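Local coordinates for hypothetical protein PA4535 (Pseudomonas aeruginosa, PDB 1Y0K), which is of unknown function but, by its family, may be an endonuclease related to the PD-(D/E)XK nucleases, at residues A[5-10]-A[149-154]; A[36-41]-A[190-195]; A[116-121]-A[172-177]. One frame throughout, in Å; residues are numbered along the deposited sequence.

Contact 1 (A[5-10]-A[149-154])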
loop_
_atom_site.group_PDB
_atom_site.type_symbol
_atom_site.label_atom_id
_atom_site.label_comp_id
_atom_site.label_asym_id
_atom_site.label_seq_id
_atom_site.Cartn_x
_atom_site.Cartn_y
_atom_site.Cartn_z
ATOM N N ASP A 5 -2.906 25.051 -8.283
ATOM C CA ASP A 5 -2.760 24.268 -9.501
ATOM C C ASP A 5 -1.974 22.981 -9.239
ATOM O O ASP A 5 -2.235 21.964 -9.875
ATOM C CB ASP A 5 -2.150 25.091 -10.640
ATOM C CG ASP A 5 -3.172 26.013 -11.325
ATOM O OD1 ASP A 5 -4.404 25.769 -11.209
ATOM O OD2 ASP A 5 -2.736 26.986 -11.988
ATOM N N TYR A 6 -1.046 23.015 -8.282
ATOM C CA TYR A 6 -0.310 21.782 -7.923
ATOM C C TYR A 6 -1.234 20.747 -7.276
ATOM O O TYR A 6 -1.206 19.562 -7.624
ATOM C CB TYR A 6 0.907 22.061 -7.031
ATOM C CG TYR A 6 1.765 20.824 -6.814
ATOM C CD1 TYR A 6 2.354 20.164 -7.894
ATOM C CD2 TYR A 6 1.975 20.309 -5.530
ATOM C CE1 TYR A 6 3.134 19.015 -7.710
ATOM C CE2 TYR A 6 2.763 19.167 -5.331
ATOM C CZ TYR A 6 3.336 18.527 -6.428
ATOM O OH TYR A 6 4.110 17.395 -6.257
ATOM N N LEU A 7 -2.070 21.208 -6.354
ATOM C CA LEU A 7 -3.048 20.337 -5.710
ATOM C C LEU A 7 -4.052 19.805 -6.738
ATOM O O LEU A 7 -4.476 18.645 -6.655
ATOM C CB LEU A 7 -3.761 21.088 -4.580
ATOM C CG LEU A 7 -2.980 21.364 -3.293
ATOM C CD1 LEU A 7 -3.750 22.315 -2.394
ATOM C CD2 LEU A 7 -2.671 20.055 -2.556
ATOM N N ARG A 8 -4.425 20.646 -7.711
ATOM C CA ARG A 8 -5.265 20.202 -8.833
ATOM C C ARG A 8 -4.600 19.088 -9.642
ATOM O O ARG A 8 -5.253 18.114 -10.010
ATOM C CB ARG A 8 -5.611 21.360 -9.764
ATOM C CG ARG A 8 -6.758 22.204 -9.270
ATOM C CD ARG A 8 -7.066 23.349 -10.228
ATOM N NE ARG A 8 -8.032 24.239 -9.602
ATOM C CZ ARG A 8 -7.769 25.460 -9.149
ATOM N NH1 ARG A 8 -6.562 26.002 -9.290
ATOM N NH2 ARG A 8 -8.741 26.156 -8.570
ATOM N N LEU A 9 -3.308 19.244 -9.921
ATOM C CA LEU A 9 -2.539 18.218 -10.612
ATOM C C LEU A 9 -2.629 16.907 -9.823
ATOM O O LEU A 9 -2.911 15.853 -10.382
ATOM C CB LEU A 9 -1.067 18.652 -10.739
ATOM C CG LEU A 9 -0.107 17.866 -11.642
ATOM C CD1 LEU A 9 1.234 18.609 -11.746
ATOM C CD2 LEU A 9 0.120 16.449 -11.153
ATOM N N LEU A 10 -2.386 16.979 -8.519
ATOM C CA LEU A 10 -2.428 15.768 -7.696
ATOM C C LEU A 10 -3.832 15.142 -7.638
ATOM O O LEU A 10 -3.967 13.920 -7.592
ATOM C CB LEU A 10 -1.880 16.045 -6.296
ATOM C CG LEU A 10 -0.425 16.511 -6.226
ATOM C CD1 LEU A 10 -0.050 16.806 -4.785
ATOM C CD2 LEU A 10 0.531 15.459 -6.827
ATOM N N ARG A 149 -9.809 13.436 -1.864
ATOM C CA ARG A 149 -10.056 14.545 -0.932
ATOM C C ARG A 149 -8.839 14.924 -0.076
ATOM O O ARG A 149 -8.863 15.938 0.638
ATOM C CB ARG A 149 -11.252 14.235 -0.012
ATOM C CG ARG A 149 -12.527 13.754 -0.717
ATOM C CD ARG A 149 -13.169 14.839 -1.561
ATOM N NE ARG A 149 -14.479 14.414 -2.050
ATOM C CZ ARG A 149 -14.728 13.988 -3.287
ATOM N NH1 ARG A 149 -13.759 13.940 -4.196
ATOM N NH2 ARG A 149 -15.960 13.619 -3.619
ATOM N N ALA A 150 -7.781 14.117 -0.139
ATOM C CA ALA A 150 -6.622 14.341 0.713
ATOM C C ALA A 150 -5.278 14.110 0.018
ATOM O O ALA A 150 -5.174 13.340 -0.936
ATOM C CB ALA A 150 -6.732 13.513 2.010
ATOM N N VAL A 151 -4.263 14.818 0.493
ATOM C CA VAL A 151 -2.883 14.612 0.050
ATOM C C VAL A 151 -2.045 14.481 1.324
ATOM O O VAL A 151 -2.287 15.207 2.281
ATOM C CB VAL A 151 -2.379 15.790 -0.838
ATOM C CG1 VAL A 151 -3.117 15.816 -2.163
ATOM C CG2 VAL A 151 -2.564 17.126 -0.139
ATOM N N PRO A 152 -1.085 13.539 1.368
ATOM C CA PRO A 152 -0.321 13.405 2.624
ATOM C C PRO A 152 0.477 14.651 2.957
ATOM O O PRO A 152 0.973 15.336 2.056
ATOM C CB PRO A 152 0.633 12.244 2.332
ATOM C CG PRO A 152 -0.033 11.483 1.217
ATOM C CD PRO A 152 -0.650 12.551 0.365
ATOM N N ASP A 153 0.582 14.953 4.243
ATOM C CA ASP A 153 1.486 15.992 4.692
ATOM C C ASP A 153 2.823 15.318 4.985
ATOM O O ASP A 153 3.001 14.693 6.029
ATOM C CB ASP A 153 0.947 16.694 5.930
ATOM C CG ASP A 153 1.780 17.893 6.324
ATOM O OD1 ASP A 153 2.963 17.979 5.896
ATOM O OD2 ASP A 153 1.256 18.743 7.090
ATOM N N PHE A 154 3.748 15.427 4.039
ATOM C CA PHE A 154 5.027 14.747 4.147
ATOM C C PHE A 154 5.980 15.390 5.168
ATOM O O PHE A 154 7.060 14.856 5.456
ATOM C CB PHE A 154 5.666 14.610 2.749
ATOM C CG PHE A 154 4.875 13.723 1.810
ATOM C CD1 PHE A 154 4.235 14.258 0.688
ATOM C CD2 PHE A 154 4.754 12.361 2.064
ATOM C CE1 PHE A 154 3.509 13.440 -0.180
ATOM C CE2 PHE A 154 4.022 11.536 1.218
ATOM C CZ PHE A 154 3.396 12.074 0.092
#
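Leu10 and Val151 bring the two backbones nearest to each other, with 7.8 Å between their CA atoms, so a turn of helix stands beside the strand at side-chain distance. No hydrogen bond crosses the gap, and everything that meets is a methyl group. Val151 works with both its branches. Its chi1 of -68° turns CG1 anti to the carbonyl carbon and leaves CG2 between the backbone N and that carbon, and each methyl finds a different leucine, one helical turn apart. CG2 of Val151 lies 3.8 Å from CD2 of Leu7, while CG1 of Val151 sits more loosely, 4.2 Å from CD1 of Leu10. In both pairs the side chains run roughly at right angles. Leu10 starts out pointing at the strand; Leu7 does not, and bridges the distance with its CD2 branch. Within the helix, CG of Leu10 also lies 4.2 Å above one face of the Tyr6 ring, toward its rim. Arg8 NH1 forms a salt bridge of 2.9 Å with Asp5 OD1, met from above the carboxylate plane; it does not reach the strand. The contact packs the beginning of N-terminal helix 3-23 on the small parallel sheet of strands 107-110 and 150-153, set apart from the main sheet. Val151 bonds through its backbone to Gln107 and Ile109, the side chains of Leu7 and Val151 both touch Arg108, and Leu7 also touches Pro106.

Contact 2 (A[36-41]-A[190-195])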
loop_
_atom_site.group_PDB
_atom_site.type_symbol
_atom_site.label_atom_id
_atom_site.label_comp_id
_atom_site.label_asym_id
_atom_site.label_seq_id
_atom_site.Cartn_x
_atom_site.Cartn_y
_atom_site.Cartn_z
ATOM N N ARG A 36 3.768 -1.548 -8.942
ATOM C CA ARG A 36 3.994 -0.125 -8.606
ATOM C C ARG A 36 4.832 0.006 -7.334
ATOM O O ARG A 36 5.729 0.852 -7.240
ATOM C CB ARG A 36 2.662 0.624 -8.440
ATOM C CG ARG A 36 1.750 0.693 -9.707
ATOM C CD ARG A 36 2.418 1.337 -10.965
ATOM N NE ARG A 36 3.404 0.508 -11.677
ATOM C CZ ARG A 36 3.135 -0.586 -12.398
ATOM N NH1 ARG A 36 4.121 -1.237 -13.012
ATOM N NH2 ARG A 36 1.899 -1.057 -12.501
ATOM N N PHE A 37 4.540 -0.844 -6.354
ATOM C CA PHE A 37 5.275 -0.855 -5.080
ATOM C C PHE A 37 6.736 -1.256 -5.286
ATOM O O PHE A 37 7.650 -0.595 -4.782
ATOM C CB PHE A 37 4.555 -1.814 -4.116
ATOM C CG PHE A 37 5.229 -2.000 -2.788
ATOM C CD1 PHE A 37 5.420 -0.924 -1.926
ATOM C CD2 PHE A 37 5.608 -3.274 -2.369
ATOM C CE1 PHE A 37 6.006 -1.105 -0.682
ATOM C CE2 PHE A 37 6.206 -3.471 -1.126
ATOM C CZ PHE A 37 6.399 -2.371 -0.272
ATOM N N LEU A 38 6.967 -2.329 -6.037
ATOM C CA LEU A 38 8.334 -2.789 -6.303
ATOM C C LEU A 38 9.121 -1.728 -7.084
ATOM O O LEU A 38 10.302 -1.500 -6.813
ATOM C CB LEU A 38 8.325 -4.137 -7.048
ATOM C CG LEU A 38 7.748 -5.324 -6.259
ATOM C CD1 LEU A 38 7.631 -6.540 -7.171
ATOM C CD2 LEU A 38 8.563 -5.644 -5.010
ATOM N N GLU A 39 8.456 -1.085 -8.049
ATOM C CA GLU A 39 9.059 0.029 -8.787
ATOM C C GLU A 39 9.433 1.193 -7.872
ATOM O O GLU A 39 10.504 1.772 -8.019
ATOM C CB GLU A 39 8.151 0.488 -9.928
ATOM C CG GLU A 39 8.076 -0.548 -11.023
ATOM C CD GLU A 39 7.025 -0.224 -12.052
ATOM O OE1 GLU A 39 6.348 0.815 -11.907
ATOM O OE2 GLU A 39 6.873 -1.023 -13.000
ATOM N N ALA A 40 8.570 1.501 -6.907
ATOM C CA ALA A 40 8.860 2.531 -5.904
ATOM C C ALA A 40 10.122 2.220 -5.110
ATOM O O ALA A 40 10.890 3.124 -4.780
ATOM C CB ALA A 40 7.684 2.705 -4.962
ATOM N N LEU A 41 10.332 0.940 -4.815
ATOM C CA LEU A 41 11.465 0.515 -4.003
ATOM C C LEU A 41 12.681 0.136 -4.827
ATOM O O LEU A 41 13.691 -0.288 -4.260
ATOM C CB LEU A 41 11.079 -0.667 -3.108
ATOM C CG LEU A 41 9.900 -0.457 -2.158
ATOM C CD1 LEU A 41 9.806 -1.641 -1.205
ATOM C CD2 LEU A 41 10.067 0.826 -1.390
ATOM N N PRO A 190 10.624 -10.824 3.579
ATOM C CA PRO A 190 11.603 -10.660 2.507
ATOM C C PRO A 190 12.571 -9.516 2.764
ATOM O O PRO A 190 12.183 -8.468 3.288
ATOM C CB PRO A 190 10.726 -10.333 1.303
ATOM C CG PRO A 190 9.495 -11.117 1.544
ATOM C CD PRO A 190 9.272 -11.075 3.037
ATOM N N GLU A 191 13.828 -9.713 2.387
ATOM C CA GLU A 191 14.853 -8.719 2.666
ATOM C C GLU A 191 14.559 -7.352 2.037
ATOM O O GLU A 191 14.880 -6.321 2.638
ATOM C CB GLU A 191 16.221 -9.248 2.240
ATOM C CG GLU A 191 17.377 -8.342 2.585
ATOM C CD GLU A 191 18.570 -8.605 1.699
ATOM O OE1 GLU A 191 18.358 -8.897 0.501
ATOM O OE2 GLU A 191 19.714 -8.520 2.193
ATOM N N PHE A 192 13.931 -7.333 0.857
ATOM C CA PHE A 192 13.611 -6.065 0.196
ATOM C C PHE A 192 12.643 -5.198 1.004
ATOM O O PHE A 192 12.700 -3.976 0.936
ATOM C CB PHE A 192 13.167 -6.235 -1.272
ATOM C CG PHE A 192 11.799 -6.854 -1.452
ATOM C CD1 PHE A 192 10.646 -6.063 -1.427
ATOM C CD2 PHE A 192 11.665 -8.224 -1.686
ATOM C CE1 PHE A 192 9.376 -6.634 -1.597
ATOM C CE2 PHE A 192 10.395 -8.807 -1.870
ATOM C CZ PHE A 192 9.252 -8.011 -1.821
ATOM N N LEU A 193 11.776 -5.832 1.786
ATOM C CA LEU A 193 10.928 -5.089 2.716
ATOM C C LEU A 193 11.739 -4.517 3.885
ATOM O O LEU A 193 11.662 -3.329 4.183
ATOM C CB LEU A 193 9.776 -5.968 3.221
ATOM C CG LEU A 193 8.743 -6.321 2.146
ATOM C CD1 LEU A 193 7.723 -7.320 2.682
ATOM C CD2 LEU A 193 8.046 -5.059 1.614
ATOM N N ARG A 194 12.529 -5.373 4.529
ATOM C CA ARG A 194 13.325 -4.966 5.681
ATOM C C ARG A 194 14.318 -3.861 5.342
ATOM O O ARG A 194 14.522 -2.935 6.133
ATOM C CB ARG A 194 14.014 -6.182 6.297
ATOM C CG ARG A 194 13.016 -7.015 7.109
ATOM C CD ARG A 194 13.662 -8.158 7.869
ATOM N NE ARG A 194 14.188 -9.163 6.951
ATOM C CZ ARG A 194 15.481 -9.308 6.671
ATOM N NH1 ARG A 194 16.381 -8.519 7.250
ATOM N NH2 ARG A 194 15.872 -10.238 5.814
ATOM N N ALA A 195 14.882 -3.946 4.139
ATOM C CA ALA A 195 15.854 -2.966 3.639
ATOM C C ALA A 195 15.294 -1.550 3.498
ATOM O O ALA A 195 16.048 -0.575 3.492
ATOM C CB ALA A 195 16.415 -3.427 2.306
#
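Phe37 and Leu193 meet where the end of helix 26-40 faces the short helix 191-194. From CB outward, Phe37 starts already aimed at the other segment. CG lies anti to the backbone N (chi1 177°), which sends the ring toward Leu193, whose side chain it crosses at about a right angle. One face of that ring takes CG of Leu41, 4.2 Å above the plane and toward the rim. At the far edge, CE2 and CZ of Phe37 are each 3.7 Å from CD2 of Leu193, a methyl lying near the ring plane. The Phe37 side chain also touches Leu142, Ser173, Val175 and Val182 of the central sheet.

Beside it, CD2 of Leu38 comes at a slant to the Phe192 ring, 3.6 Å from CE1 of Phe192. That ring gets there with chi1 of 71°, its CG between the backbone N and the carbonyl carbon. Arg36 and Glu39 do not join in: they clasp each other side-on, Arg36 NE to Glu39 OE1 at 3.0 Å and Arg36 NH1 to Glu39 OE2 at 2.8 Å. With no hydrogen bond between the segments and most of the touching residues buried, the two helices are held by hydrophobic burial and close carbon contacts.

Contact 3 (A[116-121]-A[172-177])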
loop_
_atom_site.group_PDB
_atom_site.type_symbol
_atom_site.label_atom_id
_atom_site.label_comp_id
_atom_site.label_asym_id
_atom_site.label_seq_id
_atom_site.Cartn_x
_atom_site.Cartn_y
_atom_site.Cartn_z
ATOM N N ALA A 116 -4.005 5.871 9.771
ATOM C CA ALA A 116 -5.239 5.444 10.440
ATOM C C ALA A 116 -6.359 5.071 9.464
ATOM O O ALA A 116 -7.290 4.351 9.820
ATOM C CB ALA A 116 -5.715 6.529 11.415
ATOM N N ARG A 117 -6.275 5.566 8.236
ATOM C CA ARG A 117 -7.249 5.234 7.202
ATOM C C ARG A 117 -7.258 3.741 6.852
ATOM O O ARG A 117 -8.226 3.246 6.270
ATOM C CB ARG A 117 -7.014 6.050 5.929
ATOM C CG ARG A 117 -7.309 7.537 6.060
ATOM C CD ARG A 117 -8.792 7.818 6.287
ATOM N NE ARG A 117 -9.069 9.258 6.258
ATOM C CZ ARG A 117 -9.579 9.893 5.212
ATOM N NH1 ARG A 117 -9.879 9.225 4.100
ATOM N NH2 ARG A 117 -9.788 11.204 5.269
ATOM N N LEU A 118 -6.173 3.045 7.193
ATOM C CA LEU A 118 -6.061 1.611 6.924
ATOM C C LEU A 118 -6.828 0.776 7.944
ATOM O O LEU A 118 -7.070 -0.423 7.725
ATOM C CB LEU A 118 -4.596 1.187 6.961
ATOM C CG LEU A 118 -3.672 1.402 5.758
ATOM C CD1 LEU A 118 -3.832 2.745 5.105
ATOM C CD2 LEU A 118 -2.208 1.165 6.200
ATOM N N ALA A 119 -7.193 1.394 9.062
ATOM C CA ALA A 119 -7.654 0.620 10.223
ATOM C C ALA A 119 -8.947 -0.174 9.984
ATOM O O ALA A 119 -9.007 -1.357 10.329
ATOM C CB ALA A 119 -7.765 1.509 11.460
ATOM N N PRO A 120 -9.989 0.460 9.409
ATOM C CA PRO A 120 -11.239 -0.292 9.236
ATOM C C PRO A 120 -11.054 -1.618 8.491
ATOM O O PRO A 120 -11.525 -2.664 8.955
ATOM C CB PRO A 120 -12.119 0.689 8.458
ATOM C CG PRO A 120 -11.634 2.040 8.955
ATOM C CD PRO A 120 -10.140 1.858 8.949
ATOM N N THR A 121 -10.345 -1.583 7.366
ATOM C CA THR A 121 -10.133 -2.789 6.572
ATOM C C THR A 121 -9.213 -3.775 7.290
ATOM O O THR A 121 -9.488 -4.977 7.317
ATOM C CB THR A 121 -9.608 -2.427 5.161
ATOM O OG1 THR A 121 -10.637 -1.705 4.474
ATOM C CG2 THR A 121 -9.291 -3.674 4.356
ATOM N N LEU A 172 3.660 -4.689 6.738
ATOM C CA LEU A 172 2.597 -3.824 6.241
ATOM C C LEU A 172 3.283 -2.701 5.508
ATOM O O LEU A 172 4.192 -2.072 6.047
ATOM C CB LEU A 172 1.760 -3.264 7.387
ATOM C CG LEU A 172 0.703 -2.196 7.046
ATOM C CD1 LEU A 172 -0.351 -2.719 6.058
ATOM C CD2 LEU A 172 0.041 -1.704 8.311
ATOM N N SER A 173 2.827 -2.469 4.285
ATOM C CA SER A 173 3.361 -1.424 3.428
ATOM C C SER A 173 2.213 -0.672 2.778
ATOM O O SER A 173 1.107 -1.206 2.650
ATOM C CB SER A 173 4.265 -2.020 2.351
ATOM O OG SER A 173 5.309 -2.797 2.915
HETATM N N MSE A 174 2.489 0.571 2.375
HETATM C CA MSE A 174 1.541 1.393 1.622
HETATM C C MSE A 174 2.174 1.888 0.329
HETATM O O MSE A 174 3.374 2.172 0.264
HETATM C CB MSE A 174 1.123 2.635 2.414
HETATM C CG MSE A 174 0.415 2.417 3.736
HETATM SE SE MSE A 174 0.142 4.059 4.536
HETATM C CE MSE A 174 1.780 4.639 4.766
ATOM N N VAL A 175 1.350 2.011 -0.695
ATOM C CA VAL A 175 1.776 2.652 -1.937
ATOM C C VAL A 175 0.596 3.440 -2.494
ATOM O O VAL A 175 -0.550 3.041 -2.349
ATOM C CB VAL A 175 2.322 1.627 -2.972
ATOM C CG1 VAL A 175 1.235 0.638 -3.425
ATOM C CG2 VAL A 175 2.938 2.351 -4.197
ATOM N N GLY A 176 0.887 4.579 -3.110
ATOM C CA GLY A 176 -0.135 5.345 -3.809
ATOM C C GLY A 176 0.539 6.163 -4.887
ATOM O O GLY A 176 1.743 6.063 -5.078
ATOM N N PRO A 177 -0.236 6.987 -5.604
ATOM C CA PRO A 177 0.387 7.779 -6.659
ATOM C C PRO A 177 1.485 8.716 -6.139
ATOM O O PRO A 177 2.426 9.029 -6.878
ATOM C CB PRO A 177 -0.796 8.554 -7.265
ATOM C CG PRO A 177 -2.026 7.717 -6.894
ATOM C CD PRO A 177 -1.693 7.190 -5.523
#
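Leu118 reaches down onto strand 171-175 from a type I turn, Ala116 to Ala119, closed by the bond from Ala119 N to Ala116 O (3.1 Å). It is the one side chain its segment sends across, and its CD2 does the touching. With chi2 at 43°, CD1 is folded back and CD2 continues outward, nearly anti to CA.

Along the strand, Leu172 comes first. Its CB is aimed at the turn, and its CD2 stops 4.2 Å from CD2 of Leu118, methyl against methyl. Ser173 faces the other way, as alternation along a strand requires, and its side chain serves the opposite side of the sheet, near Phe37 and Leu193. Met174, a selenomethionine in this model, turns back toward Leu118 and makes the closer contact: its CG is 3.8 Å from Leu118 CD2, and its SE is 4.1 Å from that same methyl. The chain of Met174 is extended through chi2 (176°) and then bends at chi3. One leucine methyl is thus shared by two strand residues spaced two apart. Val175 resumes the Ser173 side, with CG2 near Phe37.

Ser173 bonds to Leu141 and Ala143 of the parallel neighbour 140-146, while Leu172 and Met174 bond to the antiparallel neighbour 179-185, with which the strand forms a hairpin. A connecting segment laid over one face of a mixed sheet is the layout of an alpha/beta core, consistent with the PD-(D/E)XK clan. Leu118 also leans on Phe70, Val72 and Val145, so the turn leading into helix 119-132 lies over three adjoining strands, 65-73, 140-146 and 171-175, while Tyr164 of helix 162-166 packs against Leu118 and Leu172.

From the N terminus, helix 3-23 opens contact 1, helix 26-40 opens contact 2, and the turn before helix 119-132 opens contact 3. The chain then closes contact 1 at strand 150-153, contact 3 at strand 171-175, and contact 2 last, at helix 191-194. Contact 1 therefore crosses both others, whereas contact 3 falls entirely within the span of contact 2. Contact 2 joins two helices on one side of the main sheet and contact 3 ties the turn to its other side; Phe37 CZ lies 3.4 Å from Ser173 OG. Contact 1 joins the N-terminal helix to the two-stranded sheet, its centre about 24 Å from that of contact 2 and about 17 Å from that of contact 3.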